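Side-chain contacts in glycolipid-binding domain-containing protein (Pseudomonas aeruginosa, PDB 2H1T), which is of unknown function but probably binds a glycolipid and may take part in glycolipid metabolism: residues Q34-D39 / P45-Y50; A63-E68 / R74-L79. All blocks are in the same frame, centred on the assembly; numbering follows the deposited sequence.

Interaction 1: residues Q34-D39 / P45-Y50. With EDO (1,2-ethanediol), chain D.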
loop_
_atom_site.group_PDB
_atom_site.type_symbol
_atom_site.label_atom_id
_atom_site.label_comp_id
_atom_site.label_asym_id
_atom_site.label_seq_id
_atom_site.Cartn_x
_atom_site.Cartn_y
_atom_site.Cartn_z
ATOM N N GLN A 34 -8.161 -6.600 -4.439
ATOM C CA GLN A 34 -6.901 -6.071 -3.983
ATOM C C GLN A 34 -7.234 -4.903 -3.072
ATOM O O GLN A 34 -7.867 -3.921 -3.497
ATOM C CB GLN A 34 -6.073 -5.536 -5.154
ATOM C CG GLN A 34 -5.571 -6.597 -6.111
ATOM C CD GLN A 34 -4.236 -6.183 -6.799
ATOM O OE1 GLN A 34 -3.150 -6.752 -6.513
ATOM N NE2 GLN A 34 -4.315 -5.170 -7.668
ATOM N N LEU A 35 -6.774 -4.996 -1.830
ATOM C CA LEU A 35 -7.103 -4.019 -0.808
ATOM C C LEU A 35 -5.803 -3.458 -0.237
ATOM O O LEU A 35 -4.916 -4.193 0.175
ATOM C CB LEU A 35 -7.978 -4.721 0.262
ATOM C CG LEU A 35 -8.408 -3.997 1.521
ATOM C CD1 LEU A 35 -9.521 -4.782 2.257
ATOM C CD2 LEU A 35 -7.242 -3.746 2.450
ATOM N N ARG A 36 -5.652 -2.151 -0.233
ATOM C CA ARG A 36 -4.422 -1.552 0.360
ATOM C C ARG A 36 -4.837 -0.679 1.507
ATOM O O ARG A 36 -5.838 0.043 1.385
ATOM C CB ARG A 36 -3.666 -0.721 -0.688
ATOM C CG ARG A 36 -3.243 -1.565 -1.901
ATOM C CD ARG A 36 -2.507 -0.741 -2.935
ATOM N NE ARG A 36 -2.835 -1.133 -4.315
ATOM C CZ ARG A 36 -1.958 -1.362 -5.296
ATOM N NH1 ARG A 36 -0.667 -1.309 -5.072
ATOM N NH2 ARG A 36 -2.384 -1.669 -6.510
ATOM N N ALA A 37 -4.077 -0.720 2.604
ATOM C CA ALA A 37 -4.476 -0.086 3.849
ATOM C C ALA A 37 -3.297 -0.022 4.816
ATOM O O ALA A 37 -2.305 -0.733 4.649
ATOM C CB ALA A 37 -5.655 -0.838 4.502
ATOM N N PRO A 38 -3.376 0.895 5.785
ATOM C CA PRO A 38 -2.362 1.000 6.816
ATOM C C PRO A 38 -2.653 0.051 7.963
ATOM O O PRO A 38 -3.822 -0.122 8.329
ATOM C CB PRO A 38 -2.513 2.441 7.282
ATOM C CG PRO A 38 -3.980 2.733 7.101
ATOM C CD PRO A 38 -4.400 1.952 5.910
ATOM N N ASP A 39 -1.589 -0.578 8.481
ATOM C CA ASP A 39 -1.605 -1.268 9.760
ATOM C C ASP A 39 -1.804 -0.231 10.842
ATOM O O ASP A 39 -0.964 0.664 11.024
ATOM C CB ASP A 39 -0.271 -2.018 9.965
ATOM C CG ASP A 39 -0.248 -2.886 11.246
ATOM O OD1 ASP A 39 -0.453 -2.377 12.355
ATOM O OD2 ASP A 39 0.036 -4.078 11.124
ATOM N N PRO A 45 2.232 0.259 5.697
ATOM C CA PRO A 45 1.219 -0.260 4.770
ATOM C C PRO A 45 1.213 -1.764 4.561
ATOM O O PRO A 45 2.221 -2.413 4.703
ATOM C CB PRO A 45 1.562 0.435 3.441
ATOM C CG PRO A 45 3.035 0.766 3.535
ATOM C CD PRO A 45 3.313 0.991 5.014
ATOM N N TYR A 46 0.058 -2.313 4.232
ATOM C CA TYR A 46 -0.002 -3.681 3.736
ATOM C C TYR A 46 -0.876 -3.738 2.489
ATOM O O TYR A 46 -1.576 -2.784 2.138
ATOM C CB TYR A 46 -0.490 -4.654 4.838
ATOM C CG TYR A 46 -1.903 -4.412 5.298
ATOM C CD1 TYR A 46 -2.974 -5.060 4.672
ATOM C CD2 TYR A 46 -2.189 -3.553 6.377
ATOM C CE1 TYR A 46 -4.330 -4.836 5.086
ATOM C CE2 TYR A 46 -3.563 -3.307 6.781
ATOM C CZ TYR A 46 -4.609 -3.974 6.132
ATOM O OH TYR A 46 -5.945 -3.769 6.473
ATOM N N GLN A 47 -0.770 -4.848 1.774
ATOM C CA GLN A 47 -1.680 -5.130 0.695
ATOM C C GLN A 47 -2.226 -6.532 0.915
ATOM O O GLN A 47 -1.445 -7.488 1.079
ATOM C CB GLN A 47 -1.021 -5.073 -0.670
ATOM C CG GLN A 47 -2.022 -5.422 -1.809
ATOM C CD GLN A 47 -1.569 -4.990 -3.192
ATOM O OE1 GLN A 47 -1.055 -3.873 -3.374
ATOM N NE2 GLN A 47 -1.752 -5.876 -4.185
ATOM N N LEU A 48 -3.561 -6.609 0.855
ATOM C CA LEU A 48 -4.308 -7.849 0.974
ATOM C C LEU A 48 -4.909 -8.151 -0.395
ATOM O O LEU A 48 -5.582 -7.308 -0.992
ATOM C CB LEU A 48 -5.446 -7.695 1.991
ATOM C CG LEU A 48 -6.347 -8.940 2.113
ATOM C CD1 LEU A 48 -5.553 -10.110 2.631
ATOM C CD2 LEU A 48 -7.505 -8.685 3.032
ATOM N N ASP A 49 -4.661 -9.347 -0.889
ATOM C CA ASP A 49 -5.304 -9.877 -2.102
ATOM C C ASP A 49 -6.176 -11.015 -1.630
ATOM O O ASP A 49 -5.744 -11.834 -0.842
ATOM C CB ASP A 49 -4.260 -10.415 -3.099
ATOM C CG ASP A 49 -3.336 -9.333 -3.636
ATOM O OD1 ASP A 49 -3.792 -8.222 -3.904
ATOM O OD2 ASP A 49 -2.120 -9.606 -3.783
ATOM N N TYR A 50 -7.428 -11.057 -2.054
ATOM C CA TYR A 50 -8.255 -12.160 -1.651
ATOM C C TYR A 50 -9.243 -12.576 -2.713
ATOM O O TYR A 50 -9.587 -11.794 -3.596
ATOM C CB TYR A 50 -8.952 -11.844 -0.325
ATOM C CG TYR A 50 -10.108 -10.833 -0.377
ATOM C CD1 TYR A 50 -11.417 -11.212 -0.733
ATOM C CD2 TYR A 50 -9.925 -9.511 0.044
ATOM C CE1 TYR A 50 -12.458 -10.270 -0.752
ATOM C CE2 TYR A 50 -10.985 -8.590 0.072
ATOM C CZ TYR A 50 -12.240 -8.985 -0.319
ATOM O OH TYR A 50 -13.271 -8.056 -0.290
HETATM C C1 EDO D . -5.138 -13.994 -4.168
HETATM O O1 EDO D . -5.649 -14.541 -2.951
HETATM C C2 EDO D . -6.124 -14.237 -5.306
HETATM O O2 EDO D . -6.162 -13.124 -6.230
HETATM O O HOH W 1 -6.056 -1.590 8.227
#

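Interaction 2: residues A63-E68 / R74-L79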
loop_
_atom_site.group_PDB
_atom_site.type_symbol
_atom_site.label_atom_id
_atom_site.label_comp_id
_atom_site.label_asym_id
_atom_site.label_seq_id
_atom_site.Cartn_x
_atom_site.Cartn_y
_atom_site.Cartn_z
ATOM N N ALA A 63 -12.478 -19.362 0.600
ATOM C CA ALA A 63 -11.822 -18.072 0.728
ATOM C C ALA A 63 -10.296 -18.267 0.698
ATOM O O ALA A 63 -9.780 -19.134 1.368
ATOM C CB ALA A 63 -12.264 -17.400 2.021
ATOM N N VAL A 64 -9.605 -17.444 -0.086
ATOM C CA VAL A 64 -8.146 -17.430 -0.179
ATOM C C VAL A 64 -7.634 -16.002 0.027
ATOM O O VAL A 64 -8.144 -15.066 -0.591
ATOM C CB VAL A 64 -7.679 -17.942 -1.573
ATOM C CG1 VAL A 64 -6.191 -18.037 -1.630
ATOM C CG2 VAL A 64 -8.295 -19.282 -1.871
ATOM N N PHE A 65 -6.645 -15.860 0.905
ATOM C CA PHE A 65 -6.038 -14.600 1.302
ATOM C C PHE A 65 -4.532 -14.628 1.144
ATOM O O PHE A 65 -3.895 -15.636 1.457
ATOM C CB PHE A 65 -6.294 -14.361 2.787
ATOM C CG PHE A 65 -7.742 -14.247 3.144
ATOM C CD1 PHE A 65 -8.404 -13.019 3.061
ATOM C CD2 PHE A 65 -8.452 -15.361 3.611
ATOM C CE1 PHE A 65 -9.764 -12.925 3.382
ATOM C CE2 PHE A 65 -9.791 -15.264 3.926
ATOM C CZ PHE A 65 -10.449 -14.049 3.822
ATOM N N HIS A 66 -3.959 -13.488 0.728
ATOM C CA HIS A 66 -2.509 -13.346 0.565
ATOM C C HIS A 66 -2.272 -11.927 0.955
ATOM O O HIS A 66 -2.826 -11.004 0.336
ATOM C CB HIS A 66 -2.071 -13.593 -0.894
ATOM C CG HIS A 66 -0.652 -13.227 -1.194
ATOM N ND1 HIS A 66 0.309 -14.169 -1.491
ATOM C CD2 HIS A 66 -0.050 -12.023 -1.324
ATOM C CE1 HIS A 66 1.459 -13.559 -1.730
ATOM N NE2 HIS A 66 1.262 -12.257 -1.655
ATOM N N VAL A 67 -1.551 -11.757 2.054
ATOM C CA VAL A 67 -1.243 -10.428 2.575
ATOM C C VAL A 67 0.249 -10.226 2.606
ATOM O O VAL A 67 0.981 -11.073 3.081
ATOM C CB VAL A 67 -1.809 -10.195 3.982
ATOM C CG1 VAL A 67 -1.314 -11.224 4.963
ATOM C CG2 VAL A 67 -1.443 -8.823 4.468
ATOM N N GLU A 68 0.680 -9.080 2.114
ATOM C CA GLU A 68 2.068 -8.681 2.207
ATOM C C GLU A 68 2.224 -7.399 3.030
ATOM O O GLU A 68 1.534 -6.394 2.806
ATOM C CB GLU A 68 2.670 -8.483 0.823
ATOM C CG GLU A 68 2.296 -9.520 -0.201
ATOM C CD GLU A 68 3.170 -9.455 -1.459
ATOM O OE1 GLU A 68 3.897 -8.434 -1.671
ATOM O OE2 GLU A 68 3.134 -10.450 -2.222
ATOM N N ARG A 74 1.818 -13.515 4.469
ATOM C CA ARG A 74 0.984 -14.481 5.178
ATOM C C ARG A 74 -0.159 -14.912 4.251
ATOM O O ARG A 74 -0.787 -14.092 3.535
ATOM C CB ARG A 74 0.465 -13.906 6.507
ATOM C CG ARG A 74 -0.858 -14.498 6.981
ATOM C CD ARG A 74 -1.002 -14.537 8.497
ATOM N NE ARG A 74 -2.306 -15.065 8.926
ATOM C CZ ARG A 74 -2.658 -16.358 8.996
ATOM N NH1 ARG A 74 -1.840 -17.349 8.639
ATOM N NH2 ARG A 74 -3.867 -16.666 9.434
ATOM N N LYS A 75 -0.414 -16.209 4.249
ATOM C CA LYS A 75 -1.508 -16.747 3.488
ATOM C C LYS A 75 -2.553 -17.405 4.434
ATOM O O LYS A 75 -2.227 -17.854 5.538
ATOM C CB LYS A 75 -0.967 -17.757 2.463
ATOM C CG LYS A 75 -0.013 -17.158 1.433
ATOM C CD LYS A 75 0.582 -18.230 0.516
ATOM C CE LYS A 75 1.755 -17.628 -0.266
ATOM N NZ LYS A 75 2.606 -18.619 -1.002
ATOM N N LEU A 76 -3.785 -17.462 3.951
ATOM C CA LEU A 76 -4.877 -18.203 4.598
ATOM C C LEU A 76 -5.806 -18.782 3.534
ATOM O O LEU A 76 -6.236 -18.082 2.609
ATOM C CB LEU A 76 -5.642 -17.285 5.556
ATOM C CG LEU A 76 -6.881 -17.847 6.289
ATOM C CD1 LEU A 76 -6.471 -18.995 7.265
ATOM C CD2 LEU A 76 -7.604 -16.730 7.037
ATOM N N HIS A 77 -6.100 -20.076 3.670
ATOM C CA HIS A 77 -7.016 -20.794 2.786
ATOM C C HIS A 77 -8.091 -21.497 3.619
ATOM O O HIS A 77 -7.794 -22.405 4.390
ATOM C CB HIS A 77 -6.263 -21.851 1.985
ATOM C CG HIS A 77 -7.063 -22.451 0.865
ATOM N ND1 HIS A 77 -6.617 -23.528 0.134
ATOM C CD2 HIS A 77 -8.276 -22.129 0.352
ATOM C CE1 HIS A 77 -7.524 -23.850 -0.779
ATOM N NE2 HIS A 77 -8.537 -23.006 -0.676
ATOM N N LEU A 78 -9.339 -21.081 3.447
ATOM C CA LEU A 78 -10.471 -21.648 4.179
ATOM C C LEU A 78 -11.477 -22.263 3.220
ATOM O O LEU A 78 -11.711 -21.751 2.107
ATOM C CB LEU A 78 -11.174 -20.539 5.009
ATOM C CG LEU A 78 -10.366 -19.892 6.125
ATOM C CD1 LEU A 78 -11.098 -18.721 6.673
ATOM C CD2 LEU A 78 -10.046 -20.934 7.243
ATOM N N LEU A 79 -11.982 -23.430 3.624
ATOM C CA LEU A 79 -13.080 -24.085 2.930
ATOM C C LEU A 79 -14.263 -24.166 3.901
ATOM O O LEU A 79 -14.088 -24.400 5.079
ATOM C CB LEU A 79 -12.686 -25.480 2.403
ATOM C CG LEU A 79 -11.858 -25.589 1.102
ATOM C CD1 LEU A 79 -11.349 -27.019 0.862
ATOM C CD2 LEU A 79 -12.599 -25.132 -0.166
#

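Interaction 1: residues Q34-D39 / P45-Y50
Tyr46 leans its ring toward residues 34-39 and touches more of them than any other side chain of 45-50. Its CG sits between the backbone N and the carbonyl carbon (chi1 65°), which tilts the ring toward the neighbouring strand as it leaves the sheet. One ring face then lies over Ala37 O, 3.3 Å from Tyr46 CD2, while the methyl of Ala37 meets the phenol end, Ala37 CB to Tyr46 OH 3.5 Å. The Asp39 backbone N comes up at the ring edge, and Leu35 CD2 approaches Tyr46 CE1 obliquely at 4.1 Å. A water in the ring plane accepts from Tyr46 OH and donates to Pro38 O at 2.7 Å, tying the hydroxyl to the end of the strand.

The two strands, 30-38 and 45-54, form an antiparallel hairpin within a six-stranded meander. Leu35 pairs with Leu48 and Ala37 with Tyr46 as hydrogen-bonded pairs; Leu35 N reaches Leu48 O at 2.7 Å. These four side chains share one face of the sheet, on which Tyr46 also touches Pro107 and Ala136.

Gln34, Arg36, Gln47 and Asp49 occupy the other face. With CG anti to the backbone N (chi1 178°), Gln47 runs alongside Arg36 and places OE1 over one face of the guanidinium, 3.1 Å from Arg36 NH1 but too poorly angled for a hydrogen bond. Gln47 NE2 donates to Asp49 OD1 at 3.1 Å, on its syn side. The aliphatic part of Gln34 lies beside the same carboxylate, and a 1,2-ethanediol, probably from the crystallisation liquor, makes a weak hydrogen bond to Asp49 O. Arg36 finds its salt-bridge partner in Glu68 of the second subunit, where Gln47 also packs on its counterpart Gln47.

Interaction 2: residues A63-E68 / R74-L79
Residues 63-68 and 74-79 run almost exactly antiparallel, 175° between their directions, and three hydrogen-bonded pairs, Ala63-Leu78, Phe65-Leu76 and Val67-Arg74, are each closed by two backbone bonds, among them Phe65 N to Leu76 O at 2.8 Å.

Side chains of those pairs share one face. Phe65 and Leu76 leave the sheet in parallel and touch along their flanks: Leu76 CD2 meets Phe65 CD2 at 3.8 Å, while Leu76 O sits near the ring plane at the edge. Val67 has CG1 between its backbone N and carbonyl carbon (chi1 57°), which presses that methyl onto the neighbouring strand, 3.2 Å from Arg74 O and 3.6 Å from Arg74 CB. Arg74 bends away beyond this contact, and its guanidinium donates to the carbonyls of Ala138 and Leu139.

The other face is more polar. The His77 ring turns its edge to Ala63 O, in plane and 3.5 Å from His77 CD2, and Val64 CG2 meets the same CD2 obliquely at 3.6 Å; His77 NE2 is held by Glu62. His66 and Lys75 extend alongside each other, Lys75 CE 3.9 Å from His66 ND1. At its far side His66 NE2 donates to Glu68 OE2 at 2.7 Å, nearly straight at 174°, using the anti lone pair of the oxygen. That bond, lying in the ring plane, would hold the rotation of the imidazole.

In the meander, strand 60-69 lies between 45-54 and 72-80. Phe65 reaches Ile134 of strand 126-135 and Ile105 of strand 102-106, Leu78 meets Leu132 and Ile134, and strand 86-88 flanks 72-80 on its other edge, where Leu79 has a backbone hydrogen bond with Gln87.

In the fold
Interactions 1 and 2 are successive hairpins of one antiparallel sheet, joined where strand 45-54 pairs with 60-69: Asp49 N lies 2.8 Å from His66 O in a probable hydrogen bond. Interaction 1 is largely buried, between neighbouring strands, loops of its own chain and the second subunit, which packs on part of its polar face; interaction 2 is partly buried, with Lys75 exposed. On the apolar face Tyr46 and Phe65 turn toward the rest of the chain; the bridging water is internal to interaction 1. Their polar sides lie on one continuous face of the sheet and are also joined across the dimer, where Arg36 of one subunit forms a salt bridge with Glu68 of the other.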